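Local structure of DELTA1-pyrroline-2-carboxylate reductase (Thermococcus litoralis DSM 5473, 6T3E) at residues R63-V68 / N72-Y77; A169-R174 / L200-K205; I294-A299 / G304-R309. The protein catalyses the NAD(P)H-dependent reduction of Delta1-pyrroline-2-carboxylate to L-proline, which is bound here together with NADH. One frame throughout, in Å; residues are numbered along the deposited sequence.

Interaction 1. Residues R63-V68 / N72-Y77. With PRO (proline), chain E.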
ATOM      1  N   ARG B  63      -0.347   6.834   5.607  1.00 38.70           N
ATOM      2  CA  ARG B  63       0.426   5.688   5.138  1.00 41.43           C
ATOM      3  C   ARG B  63       0.402   4.557   6.168  1.00 43.30           C
ATOM      4  O   ARG B  63       0.289   4.781   7.377  1.00 43.62           O
ATOM      5  CB  ARG B  63       1.881   6.076   4.844  1.00 38.30           C
ATOM      6  CG  ARG B  63       2.694   6.587   6.055  1.00 36.90           C
ATOM      7  CD  ARG B  63       4.161   6.829   5.666  1.00 38.65           C
ATOM      8  NE  ARG B  63       4.851   7.754   6.562  1.00 43.82           N
ATOM      9  CZ  ARG B  63       6.003   8.359   6.278  1.00 46.25           C
ATOM     10  NH1 ARG B  63       6.608   8.145   5.120  1.00 44.33           N
ATOM     11  NH2 ARG B  63       6.551   9.199   7.149  1.00 50.13           N
ATOM     12  N   THR B  64       0.516   3.330   5.663  1.00 39.16           N
ATOM     13  CA  THR B  64       0.514   2.127   6.479  1.00 35.16           C
ATOM     14  C   THR B  64       1.957   1.728   6.775  1.00 37.43           C
ATOM     15  O   THR B  64       2.773   1.611   5.854  1.00 35.10           O
ATOM     16  CB  THR B  64      -0.229   1.010   5.750  1.00 34.80           C
ATOM     17  OG1 THR B  64      -1.607   1.374   5.611  1.00 38.47           O
ATOM     18  CG2 THR B  64      -0.141  -0.293   6.520  1.00 33.55           C
ATOM     19  N   ILE B  65       2.283   1.561   8.057  1.00 36.33           N
ATOM     20  CA  ILE B  65       3.628   1.182   8.485  1.00 34.84           C
ATOM     21  C   ILE B  65       3.576  -0.201   9.116  1.00 31.73           C
ATOM     22  O   ILE B  65       2.847  -0.419  10.092  1.00 29.02           O
ATOM     23  CB  ILE B  65       4.229   2.204   9.459  1.00 33.70           C
ATOM     24  CG1 ILE B  65       4.220   3.597   8.836  1.00 30.07           C
ATOM     25  CG2 ILE B  65       5.658   1.806   9.839  1.00 35.02           C
ATOM     26  CD1 ILE B  65       4.978   4.609   9.644  1.00 27.00           C
ATOM     27  N   ILE B  66       4.358  -1.130   8.572  1.00 31.31           N
ATOM     28  CA  ILE B  66       4.541  -2.453   9.156  1.00 29.88           C
ATOM     29  C   ILE B  66       5.959  -2.516   9.693  1.00 32.33           C
ATOM     30  O   ILE B  66       6.928  -2.393   8.932  1.00 35.79           O
ATOM     31  CB  ILE B  66       4.297  -3.578   8.143  1.00 30.80           C
ATOM     32  CG1 ILE B  66       2.840  -3.589   7.686  1.00 29.47           C
ATOM     33  CG2 ILE B  66       4.695  -4.927   8.743  1.00 28.98           C
ATOM     34  CD1 ILE B  66       2.492  -4.789   6.845  1.00 27.25           C
ATOM     35  N   GLU B  67       6.081  -2.712  10.996  1.00 34.49           N
ATOM     36  CA  GLU B  67       7.385  -2.809  11.636  1.00 35.95           C
ATOM     37  C   GLU B  67       7.832  -4.265  11.602  1.00 36.36           C
ATOM     38  O   GLU B  67       7.108  -5.155  12.063  1.00 36.05           O
ATOM     39  CB  GLU B  67       7.323  -2.284  13.068  1.00 38.73           C
ATOM     40  CG  GLU B  67       8.500  -2.709  13.931  1.00 46.24           C
ATOM     41  CD  GLU B  67       8.564  -1.973  15.260  1.00 48.01           C
ATOM     42  OE1 GLU B  67       7.505  -1.565  15.787  1.00 50.23           O
ATOM     43  OE2 GLU B  67       9.682  -1.795  15.771  1.00 50.07           O
ATOM     44  N   VAL B  68       8.984  -4.519  10.991  1.00 39.58           N
ATOM     45  CA  VAL B  68       9.576  -5.868  11.007  1.00 41.78           C
ATOM     46  C   VAL B  68      10.530  -5.893  12.197  1.00 47.32           C
ATOM     47  O   VAL B  68      11.740  -5.672  12.084  1.00 46.02           O
ATOM     48  CB  VAL B  68      10.250  -6.220   9.682  1.00 37.16           C
ATOM     49  CG1 VAL B  68      10.489  -7.723   9.586  1.00 32.73           C
ATOM     50  CG2 VAL B  68       9.402  -5.715   8.514  1.00 33.01           C
ATOM     51  N   ASN B  72      14.750  -5.767  12.482  1.00 43.98           N
ATOM     52  CA  ASN B  72      15.110  -4.384  12.772  1.00 41.65           C
ATOM     53  C   ASN B  72      14.854  -3.468  11.569  1.00 42.02           C
ATOM     54  O   ASN B  72      15.743  -2.770  11.071  1.00 47.48           O
ATOM     55  CB  ASN B  72      16.567  -4.319  13.233  1.00 41.67           C
ATOM     56  CG  ASN B  72      16.961  -2.952  13.681  1.00 48.77           C
ATOM     57  OD1 ASN B  72      16.136  -2.219  14.223  1.00 54.23           O
ATOM     58  ND2 ASN B  72      18.230  -2.593  13.480  1.00 50.31           N
ATOM     59  N   GLY B  73      13.595  -3.444  11.132  1.00 31.20           N
ATOM     60  CA  GLY B  73      13.248  -2.651   9.972  1.00 34.41           C
ATOM     61  C   GLY B  73      11.801  -2.205   9.950  1.00 34.86           C
ATOM     62  O   GLY B  73      10.974  -2.597  10.779  1.00 35.28           O
ATOM     63  N   PHE B  74      11.525  -1.319   9.000  1.00 32.94           N
ATOM     64  CA  PHE B  74      10.180  -0.848   8.723  1.00 35.08           C
ATOM     65  C   PHE B  74       9.923  -0.923   7.226  1.00 41.03           C
ATOM     66  O   PHE B  74      10.847  -0.776   6.420  1.00 44.69           O
ATOM     67  CB  PHE B  74       9.974   0.599   9.203  1.00 32.78           C
ATOM     68  CG  PHE B  74      10.307   0.818  10.634  1.00 32.29           C
ATOM     69  CD1 PHE B  74      11.607   1.080  11.021  1.00 37.79           C
ATOM     70  CD2 PHE B  74       9.318   0.772  11.600  1.00 33.33           C
ATOM     71  CE1 PHE B  74      11.921   1.289  12.361  1.00 37.86           C
ATOM     72  CE2 PHE B  74       9.615   0.984  12.932  1.00 33.13           C
ATOM     73  CZ  PHE B  74      10.918   1.250  13.314  1.00 34.88           C
ATOM     74  N   ILE B  75       8.664  -1.141   6.851  1.00 39.63           N
ATOM     75  CA  ILE B  75       8.240  -1.016   5.462  1.00 33.16           C
ATOM     76  C   ILE B  75       7.007  -0.119   5.416  1.00 35.70           C
ATOM     77  O   ILE B  75       6.074  -0.287   6.214  1.00 29.46           O
ATOM     78  CB  ILE B  75       7.978  -2.379   4.795  1.00 31.08           C
ATOM     79  CG1 ILE B  75       7.518  -2.166   3.354  1.00 38.01           C
ATOM     80  CG2 ILE B  75       6.995  -3.207   5.571  1.00 31.39           C
ATOM     81  CD1 ILE B  75       7.959  -3.256   2.423  1.00 44.65           C
ATOM     82  N   LEU B  76       7.028   0.861   4.512  1.00 36.78           N
ATOM     83  CA  LEU B  76       6.021   1.914   4.469  1.00 34.55           C
ATOM     84  C   LEU B  76       5.283   1.879   3.131  1.00 34.26           C
ATOM     85  O   LEU B  76       5.908   1.892   2.066  1.00 35.69           O
ATOM     86  CB  LEU B  76       6.685   3.277   4.722  1.00 35.14           C
ATOM     87  CG  LEU B  76       7.212   3.564   6.145  1.00 35.66           C
ATOM     88  CD1 LEU B  76       8.626   2.979   6.436  1.00 35.59           C
ATOM     89  CD2 LEU B  76       7.184   5.052   6.468  1.00 33.30           C
ATOM     90  N   TYR B  77       3.953   1.896   3.187  1.00 32.44           N
ATOM     91  CA  TYR B  77       3.101   1.848   1.998  1.00 29.34           C
ATOM     92  C   TYR B  77       2.352   3.173   1.902  1.00 30.43           C
ATOM     93  O   TYR B  77       1.495   3.471   2.745  1.00 24.12           O
ATOM     94  CB  TYR B  77       2.157   0.646   2.066  1.00 27.27           C
ATOM     95  CG  TYR B  77       2.904  -0.639   2.349  1.00 30.51           C
ATOM     96  CD1 TYR B  77       3.436  -1.401   1.311  1.00 35.47           C
ATOM     97  CD2 TYR B  77       3.124  -1.064   3.650  1.00 30.91           C
ATOM     98  CE1 TYR B  77       4.147  -2.565   1.568  1.00 32.95           C
ATOM     99  CE2 TYR B  77       3.837  -2.227   3.917  1.00 31.91           C
ATOM    100  CZ  TYR B  77       4.338  -2.972   2.875  1.00 32.96           C
ATOM    101  OH  TYR B  77       5.037  -4.120   3.146  1.00 31.57           O
TER
HETATM  102  N   PRO E 401      10.300   7.797   5.621  1.00 45.38           N
HETATM  103  CA  PRO E 401      10.821   7.889   4.254  1.00 46.29           C
HETATM  104  C   PRO E 401       9.766   8.189   3.191  1.00 50.98           C
HETATM  105  O   PRO E 401       8.669   8.694   3.468  1.00 51.27           O
HETATM  106  CB  PRO E 401      11.422   6.502   4.030  1.00 44.23           C
HETATM  107  CG  PRO E 401      11.912   6.096   5.385  1.00 43.63           C
HETATM  108  CD  PRO E 401      11.006   6.765   6.406  1.00 45.22           C
HETATM  109  OXT PRO E 401       9.998   7.922   2.012  1.00 53.03           O
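The guanidinium of R63 carries L76 CD2 on one face, 3.2 Å above its plane and toward the rim, and the bound proline at its edge. There R63 NH1 donates in the group's plane to PRO O at 2.7 Å. The other polar ends are held too, NE by a salt bridge to E276 and NH2 by the carbonyl of V321. Arginine suits this place because one flat group can serve a carboxylate and two further acceptors while a leucine methyl covers one face; K91 and R134 also bind the proline. Replacing this arginine with alanine would probably cost the ligand one of its cationic contacts and E276 its salt bridge here, and take from the L76 methyl the flat group it lies against.

The Y77 ring has T64 O near its edge, while I66 CD1 approaches CE2 obliquely at 4.1 Å. On the face shared by I65, E67, F74 and L76, the aliphatic part of E67 runs beside the F74 ring, with carboxylate and ring planes 26° apart. E67 CG stands opposite its own backbone N (chi1 163°), which lays the chain along the ring, CD reaching F74 CE2 at 3.9 Å.

Hydrogen-bonded pairs T64–Y77, I66–I75 and V68–G73 make an antiparallel ladder, the I66 N to I75 O bond measuring 3.0 Å. It ends in a G1 bulge where N72 and G73 both face V68; N72 takes a left-handed backbone conformation, which asparagine tolerates well.

This hairpin of strands 58-68 and 73-82 forms one edge of the mixed sheet within this chain. Strand 87-95 continues it beyond 73-82, pairing with F74 and L76; W247 meets F74 edge-to-face, and P61, Y81 and L88 of the second subunit pack on the face bearing T64, V68 and Y77.

Interaction 2. Residues A169-R174 / L200-K205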
ATOM      1  N   ALA B 169      19.036  20.835  -2.530  1.00 55.06           N
ATOM      2  CA  ALA B 169      17.815  21.631  -2.631  1.00 54.69           C
ATOM      3  C   ALA B 169      17.926  22.955  -1.878  1.00 54.34           C
ATOM      4  O   ALA B 169      17.278  23.934  -2.261  1.00 53.82           O
ATOM      5  CB  ALA B 169      16.621  20.827  -2.132  1.00 54.65           C
ATOM      6  N   VAL B 170      18.691  22.996  -0.781  1.00 53.65           N
ATOM      7  CA  VAL B 170      18.919  24.263  -0.089  1.00 54.98           C
ATOM      8  C   VAL B 170      19.735  25.213  -0.964  1.00 55.43           C
ATOM      9  O   VAL B 170      19.501  26.427  -0.970  1.00 56.30           O
ATOM     10  CB  VAL B 170      19.584  24.020   1.283  1.00 52.27           C
ATOM     11  CG1 VAL B 170      20.036  25.331   1.915  1.00 48.33           C
ATOM     12  CG2 VAL B 170      18.624  23.315   2.211  1.00 52.23           C
ATOM     13  N   CYS B 171      20.693  24.674  -1.726  1.00 53.86           N
ATOM     14  CA  CYS B 171      21.511  25.497  -2.617  1.00 52.43           C
ATOM     15  C   CYS B 171      20.702  26.037  -3.798  1.00 53.68           C
ATOM     16  O   CYS B 171      21.045  27.087  -4.359  1.00 56.25           O
ATOM     17  CB  CYS B 171      22.699  24.684  -3.138  1.00 54.96           C
ATOM     18  SG  CYS B 171      23.894  24.086  -1.910  1.00 56.05           S
ATOM     19  N   GLU B 172      19.658  25.320  -4.221  1.00 52.43           N
ATOM     20  CA  GLU B 172      18.827  25.814  -5.315  1.00 55.41           C
ATOM     21  C   GLU B 172      17.954  26.979  -4.876  1.00 54.79           C
ATOM     22  O   GLU B 172      17.478  27.740  -5.723  1.00 54.76           O
ATOM     23  CB  GLU B 172      17.957  24.688  -5.885  1.00 54.43           C
ATOM     24  CG  GLU B 172      18.718  23.688  -6.760  1.00 57.93           C
ATOM     25  CD  GLU B 172      18.984  24.217  -8.166  1.00 61.77           C
ATOM     26  OE1 GLU B 172      18.316  25.197  -8.565  1.00 61.47           O
ATOM     27  OE2 GLU B 172      19.858  23.651  -8.868  1.00 63.97           O
ATOM     28  N   VAL B 173      17.777  27.152  -3.574  1.00 53.86           N
ATOM     29  CA  VAL B 173      16.832  28.114  -3.031  1.00 55.29           C
ATOM     30  C   VAL B 173      17.519  29.290  -2.334  1.00 59.87           C
ATOM     31  O   VAL B 173      16.907  30.364  -2.223  1.00 63.95           O
ATOM     32  CB  VAL B 173      15.855  27.388  -2.075  1.00 57.73           C
ATOM     33  CG1 VAL B 173      15.292  28.289  -0.994  1.00 59.86           C
ATOM     34  CG2 VAL B 173      14.741  26.711  -2.872  1.00 54.45           C
ATOM     35  N   ARG B 174      18.777  29.149  -1.918  1.00 58.63           N
ATOM     36  CA  ARG B 174      19.511  30.198  -1.224  1.00 56.17           C
ATOM     37  C   ARG B 174      20.908  30.340  -1.822  1.00 58.13           C
ATOM     38  O   ARG B 174      21.377  29.478  -2.568  1.00 60.21           O
ATOM     39  CB  ARG B 174      19.588  29.899   0.278  1.00 52.59           C
ATOM     40  CG  ARG B 174      18.239  29.976   0.983  1.00 52.67           C
ATOM     41  CD  ARG B 174      17.750  31.412   1.069  1.00 55.00           C
ATOM     42  NE  ARG B 174      16.515  31.537   1.840  1.00 57.39           N
ATOM     43  CZ  ARG B 174      15.309  31.735   1.305  1.00 57.97           C
ATOM     44  NH1 ARG B 174      15.175  31.827  -0.013  1.00 54.05           N
ATOM     45  NH2 ARG B 174      14.235  31.840   2.086  1.00 58.08           N
ATOM     46  N   LEU B 200      28.214  20.696  -5.858  1.00 67.26           N
ATOM     47  CA  LEU B 200      27.492  21.974  -5.787  1.00 65.01           C
ATOM     48  C   LEU B 200      28.384  23.186  -6.022  1.00 66.82           C
ATOM     49  O   LEU B 200      27.880  24.314  -6.015  1.00 71.20           O
ATOM     50  CB  LEU B 200      26.787  22.121  -4.435  1.00 60.54           C
ATOM     51  CG  LEU B 200      25.955  20.894  -4.077  1.00 58.14           C
ATOM     52  CD1 LEU B 200      25.463  20.927  -2.623  1.00 58.11           C
ATOM     53  CD2 LEU B 200      24.790  20.715  -5.034  1.00 54.90           C
ATOM     54  N   GLY B 201      29.688  22.987  -6.193  1.00 65.75           N
ATOM     55  CA  GLY B 201      30.587  24.117  -6.407  1.00 69.31           C
ATOM     56  C   GLY B 201      30.653  25.061  -5.227  1.00 76.82           C
ATOM     57  O   GLY B 201      30.711  26.283  -5.413  1.00 82.27           O
ATOM     58  N   ILE B 202      30.642  24.518  -4.009  1.00 75.34           N
ATOM     59  CA  ILE B 202      30.754  25.294  -2.785  1.00 72.56           C
ATOM     60  C   ILE B 202      31.758  24.594  -1.889  1.00 73.13           C
ATOM     61  O   ILE B 202      32.013  23.394  -2.020  1.00 73.93           O
ATOM     62  CB  ILE B 202      29.413  25.458  -2.033  1.00 70.86           C
ATOM     63  CG1 ILE B 202      28.862  24.090  -1.617  1.00 69.46           C
ATOM     64  CG2 ILE B 202      28.405  26.250  -2.863  1.00 69.60           C
ATOM     65  CD1 ILE B 202      27.889  24.134  -0.447  1.00 68.76           C
ATOM     66  N   GLU B 203      32.328  25.367  -0.965  1.00 71.98           N
ATOM     67  CA  GLU B 203      33.284  24.829  -0.007  1.00 69.21           C
ATOM     68  C   GLU B 203      32.549  24.083   1.106  1.00 66.47           C
ATOM     69  O   GLU B 203      31.603  24.606   1.706  1.00 63.38           O
ATOM     70  CB  GLU B 203      34.146  25.951   0.575  1.00 70.26           C
ATOM     71  CG  GLU B 203      35.148  25.470   1.606  1.00 73.63           C
ATOM     72  CD  GLU B 203      35.811  26.605   2.360  1.00 77.36           C
ATOM     73  OE1 GLU B 203      35.939  27.709   1.783  1.00 78.06           O
ATOM     74  OE2 GLU B 203      36.200  26.389   3.530  1.00 78.14           O
ATOM     75  N   ILE B 204      32.966  22.847   1.369  1.00 67.25           N
ATOM     76  CA  ILE B 204      32.373  22.052   2.438  1.00 70.13           C
ATOM     77  C   ILE B 204      33.488  21.493   3.314  1.00 70.77           C
ATOM     78  O   ILE B 204      34.399  20.814   2.823  1.00 69.88           O
ATOM     79  CB  ILE B 204      31.476  20.927   1.895  1.00 69.89           C
ATOM     80  CG1 ILE B 204      30.345  21.537   1.058  1.00 71.85           C
ATOM     81  CG2 ILE B 204      30.916  20.111   3.048  1.00 66.55           C
ATOM     82  CD1 ILE B 204      29.683  20.585   0.073  1.00 71.09           C
ATOM     83  N   LYS B 205      33.414  21.775   4.604  1.00 70.56           N
ATOM     84  CA  LYS B 205      34.425  21.371   5.559  1.00 69.53           C
ATOM     85  C   LYS B 205      33.768  20.496   6.605  1.00 63.99           C
ATOM     86  O   LYS B 205      32.671  20.798   7.088  1.00 61.03           O
ATOM     87  CB  LYS B 205      35.083  22.579   6.231  1.00 74.45           C
ATOM     88  CG  LYS B 205      36.198  23.219   5.415  1.00 80.34           C
ATOM     89  CD  LYS B 205      37.552  22.682   5.843  1.00 84.28           C
ATOM     90  CE  LYS B 205      38.529  22.597   4.682  1.00 85.40           C
ATOM     91  NZ  LYS B 205      39.821  21.992   5.125  1.00 85.56           N
TER
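C171 SG meets the CD1 methyl of L200 at 3.6 Å, and this one sulfur makes both contacts between the segments, the second being to I202 CD1 at 4.3 Å. The sulfur lies beside its own backbone N, with the carbonyl carbon on the far side (chi1 -63°), and this rotation turns it off the helix toward the other segment. The two methyls it meets, L200 CD1 and I202 CD1, are themselves 4.6 Å apart, so the sulfur, the leucine and the isoleucine form a small apolar cluster. Cysteine fits well: it is small enough to fit where the helix faces the end of its neighbour and the loop that follows, yet its sulfur is polarisable enough to pack against methyl groups. No hydrogen bond crosses between the segments, and the surface buried is a modest 101 Å².

L200 comes from the last turn of helix 186-200, and its branched end also rests on L167 and W168 of helix 161-173. The chain then turns at G201, whose positive phi of 64° favours glycine, and I202 follows, adding a side chain that reaches L167 as well. Beta-branched I204, on the strand itself, packs on A193, M196 and S197 of the helix just left.

Helix 161-173, whose V170 packs on I219 and I221 of strand 219-222, follows strand 153-157, and helix 186-200 links strands 178-182 and 203-206; two such neighbouring helices, packed on a parallel sheet through successive beta-alpha-beta crossovers, are characteristic of the Rossmann-type dinucleotide-binding fold.

Interaction 3. Residues I294-A299 / G304-R309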
ATOM      1  N   ILE B 294       2.230  23.700  16.605  1.00 60.06           N
ATOM      2  CA  ILE B 294       2.383  23.617  15.156  1.00 59.19           C
ATOM      3  C   ILE B 294       1.811  24.896  14.555  1.00 63.32           C
ATOM      4  O   ILE B 294       0.603  25.143  14.636  1.00 66.30           O
ATOM      5  CB  ILE B 294       1.685  22.377  14.581  1.00 57.45           C
ATOM      6  CG1 ILE B 294       2.485  21.112  14.893  1.00 57.40           C
ATOM      7  CG2 ILE B 294       1.469  22.527  13.071  1.00 53.18           C
ATOM      8  CD1 ILE B 294       1.693  19.825  14.719  1.00 56.67           C
ATOM      9  N   HIS B 295       2.680  25.722  13.969  1.00 61.76           N
ATOM     10  CA  HIS B 295       2.219  26.973  13.375  1.00 61.39           C
ATOM     11  C   HIS B 295       1.359  26.712  12.148  1.00 59.85           C
ATOM     12  O   HIS B 295       0.265  27.267  12.014  1.00 61.03           O
ATOM     13  CB  HIS B 295       3.411  27.855  13.007  1.00 60.72           C
ATOM     14  CG  HIS B 295       3.064  28.985  12.086  1.00 64.48           C
ATOM     15  ND1 HIS B 295       2.349  30.090  12.498  1.00 66.34           N
ATOM     16  CD2 HIS B 295       3.341  29.185  10.775  1.00 64.35           C
ATOM     17  CE1 HIS B 295       2.202  30.922  11.484  1.00 65.83           C
ATOM     18  NE2 HIS B 295       2.796  30.398  10.427  1.00 64.69           N
ATOM     19  N   ALA B 296       1.830  25.852  11.251  1.00 58.72           N
ATOM     20  CA  ALA B 296       1.127  25.613  10.004  1.00 59.62           C
ATOM     21  C   ALA B 296       1.649  24.343   9.348  1.00 61.68           C
ATOM     22  O   ALA B 296       2.789  23.922   9.567  1.00 64.35           O
ATOM     23  CB  ALA B 296       1.283  26.801   9.048  1.00 61.87           C
ATOM     24  N   GLU B 297       0.795  23.754   8.519  1.00 61.58           N
ATOM     25  CA  GLU B 297       1.216  22.726   7.587  1.00 58.99           C
ATOM     26  C   GLU B 297       1.824  23.376   6.355  1.00 58.27           C
ATOM     27  O   GLU B 297       1.468  24.496   5.979  1.00 58.35           O
ATOM     28  CB  GLU B 297       0.034  21.853   7.164  1.00 59.02           C
ATOM     29  CG  GLU B 297      -0.628  21.084   8.287  1.00 58.51           C
ATOM     30  CD  GLU B 297      -1.661  20.101   7.776  1.00 56.69           C
ATOM     31  OE1 GLU B 297      -1.330  18.906   7.619  1.00 57.07           O
ATOM     32  OE2 GLU B 297      -2.808  20.523   7.528  1.00 57.40           O
ATOM     33  N   LEU B 298       2.733  22.650   5.708  1.00 56.56           N
ATOM     34  CA  LEU B 298       3.386  23.198   4.528  1.00 56.11           C
ATOM     35  C   LEU B 298       2.373  23.564   3.451  1.00 58.14           C
ATOM     36  O   LEU B 298       2.566  24.552   2.735  1.00 58.66           O
ATOM     37  CB  LEU B 298       4.406  22.198   3.981  1.00 52.84           C
ATOM     38  CG  LEU B 298       5.241  22.667   2.788  1.00 48.17           C
ATOM     39  CD1 LEU B 298       6.150  23.811   3.186  1.00 40.79           C
ATOM     40  CD2 LEU B 298       6.043  21.523   2.195  1.00 49.43           C
ATOM     41  N   ALA B 299       1.273  22.811   3.349  1.00 56.97           N
ATOM     42  CA  ALA B 299       0.269  23.119   2.335  1.00 53.72           C
ATOM     43  C   ALA B 299      -0.351  24.488   2.574  1.00 57.45           C
ATOM     44  O   ALA B 299      -0.680  25.199   1.618  1.00 61.38           O
ATOM     45  CB  ALA B 299      -0.808  22.035   2.303  1.00 50.62           C
ATOM     46  N   GLY B 304      -0.261  30.408   0.787  1.00 59.66           N
ATOM     47  CA  GLY B 304      -0.260  31.771   1.275  1.00 61.22           C
ATOM     48  C   GLY B 304      -1.256  32.057   2.377  1.00 61.82           C
ATOM     49  O   GLY B 304      -1.267  33.179   2.901  1.00 63.24           O
ATOM     50  N   VAL B 305      -2.090  31.078   2.745  1.00 66.69           N
ATOM     51  CA  VAL B 305      -3.053  31.252   3.832  1.00 71.30           C
ATOM     52  C   VAL B 305      -2.346  31.475   5.168  1.00 70.87           C
ATOM     53  O   VAL B 305      -2.741  32.346   5.955  1.00 71.63           O
ATOM     54  CB  VAL B 305      -4.010  30.048   3.876  1.00 75.48           C
ATOM     55  CG1 VAL B 305      -4.555  29.829   5.286  1.00 78.50           C
ATOM     56  CG2 VAL B 305      -5.138  30.257   2.868  1.00 76.76           C
ATOM     57  N   LYS B 306      -1.298  30.699   5.448  1.00 66.74           N
ATOM     58  CA  LYS B 306      -0.507  30.867   6.659  1.00 63.60           C
ATOM     59  C   LYS B 306       0.858  31.408   6.273  1.00 61.39           C
ATOM     60  O   LYS B 306       1.440  30.975   5.272  1.00 63.28           O
ATOM     61  CB  LYS B 306      -0.336  29.543   7.408  1.00 61.17           C
ATOM     62  CG  LYS B 306      -1.566  29.063   8.122  1.00 62.40           C
ATOM     63  CD  LYS B 306      -1.700  29.757   9.453  1.00 64.84           C
ATOM     64  CE  LYS B 306      -2.539  28.940  10.412  1.00 64.51           C
ATOM     65  NZ  LYS B 306      -2.870  29.752  11.617  1.00 66.81           N
ATOM     66  N   LYS B 307       1.393  32.304   7.095  1.00 57.08           N
ATOM     67  CA  LYS B 307       2.637  32.977   6.762  1.00 57.12           C
ATOM     68  C   LYS B 307       3.827  32.181   7.269  1.00 55.60           C
ATOM     69  O   LYS B 307       3.738  31.462   8.266  1.00 56.81           O
ATOM     70  CB  LYS B 307       2.658  34.398   7.331  1.00 64.33           C
ATOM     71  CG  LYS B 307       1.300  35.119   7.277  1.00 69.14           C
ATOM     72  CD  LYS B 307       0.926  35.524   5.848  1.00 73.51           C
ATOM     73  CE  LYS B 307      -0.406  36.277   5.783  1.00 77.31           C
ATOM     74  NZ  LYS B 307      -1.194  35.990   4.538  1.00 77.40           N
ATOM     75  N   GLY B 308       4.949  32.320   6.566  1.00 57.82           N
ATOM     76  CA  GLY B 308       6.160  31.587   6.890  1.00 55.97           C
ATOM     77  C   GLY B 308       7.060  32.318   7.866  1.00 61.99           C
ATOM     78  O   GLY B 308       6.707  32.463   9.039  1.00 65.81           O
ATOM     79  N   ARG B 309       8.222  32.779   7.403  1.00 62.16           N
ATOM     80  CA  ARG B 309       9.167  33.513   8.239  1.00 61.40           C
ATOM     81  C   ARG B 309       8.823  34.995   8.211  1.00 66.51           C
ATOM     82  O   ARG B 309       8.836  35.615   7.142  1.00 68.31           O
ATOM     83  CB  ARG B 309      10.593  33.296   7.745  1.00 59.74           C
ATOM     84  CG  ARG B 309      11.621  34.212   8.376  1.00 62.38           C
ATOM     85  CD  ARG B 309      13.038  33.742   8.056  1.00 65.20           C
ATOM     86  NE  ARG B 309      13.967  34.037   9.139  1.00 69.67           N
ATOM     87  CZ  ARG B 309      14.209  33.227  10.165  1.00 71.12           C
ATOM     88  NH1 ARG B 309      13.600  32.054  10.265  1.00 67.54           N
ATOM     89  NH2 ARG B 309      15.069  33.592  11.097  1.00 76.28           N
TER
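The imidazole of H295 points across to the carbonyl of K307, joining an edge strand of the parallel Rossmann-type sheet, 294-297, to the loop that returns after helix 298-303. H295 CG stands opposite its backbone N (chi1 165°), which carries the ring over to that loop and turns an edge to the carbonyl oxygen, 17° out of the ring plane. Histidine suits the place because it offers a ring N-H, far enough from its own backbone, to a main-chain acceptor that any residue could supply.

K306 lies against the same strand. Its CB sits 3.6 Å from the CB of A296, where a methyl keeps the approach close, and CB also meets the H295 ring obliquely at 4.4 Å from NE2. A bend at chi2 (-82°) then turns the lysine to run alongside the strand, from A296 toward H295 O, which CE approaches.

E297 occupies the N-cap position of helix 298-303, and G304 leaves that helix with a positive phi where a CB would collide with the preceding carbonyl, which calls for glycine. Strand 264-267 pairs with H295 and A296, and K264 binds the carbonyl of G308. The single hydrogen bond between the two segments runs from H295 NE2 to K307 O, nearly in line with the C=O bond, 2.6 Å long with an angle of 150° at the hydrogen.

Read from the N terminus, the three contacts come in series, none nested in or crossing another. Interaction 1 closes first, over a turn of three residues, and belongs to the mixed sheet and the subunit interface. The chain then enters the parallel sheet, where interaction 2 bridges 25 residues, bringing the end of one helix beside the end of the next. Interaction 3 closes over a four-residue helical span. In that sheet interaction 2 ends on edge strand 203-206 and interaction 3 involves edge strand 294-297, although their nearest atoms are about 6 Å apart. Interaction 1 lies about 33 Å from interaction 2, centre to centre, across the middle of the chain.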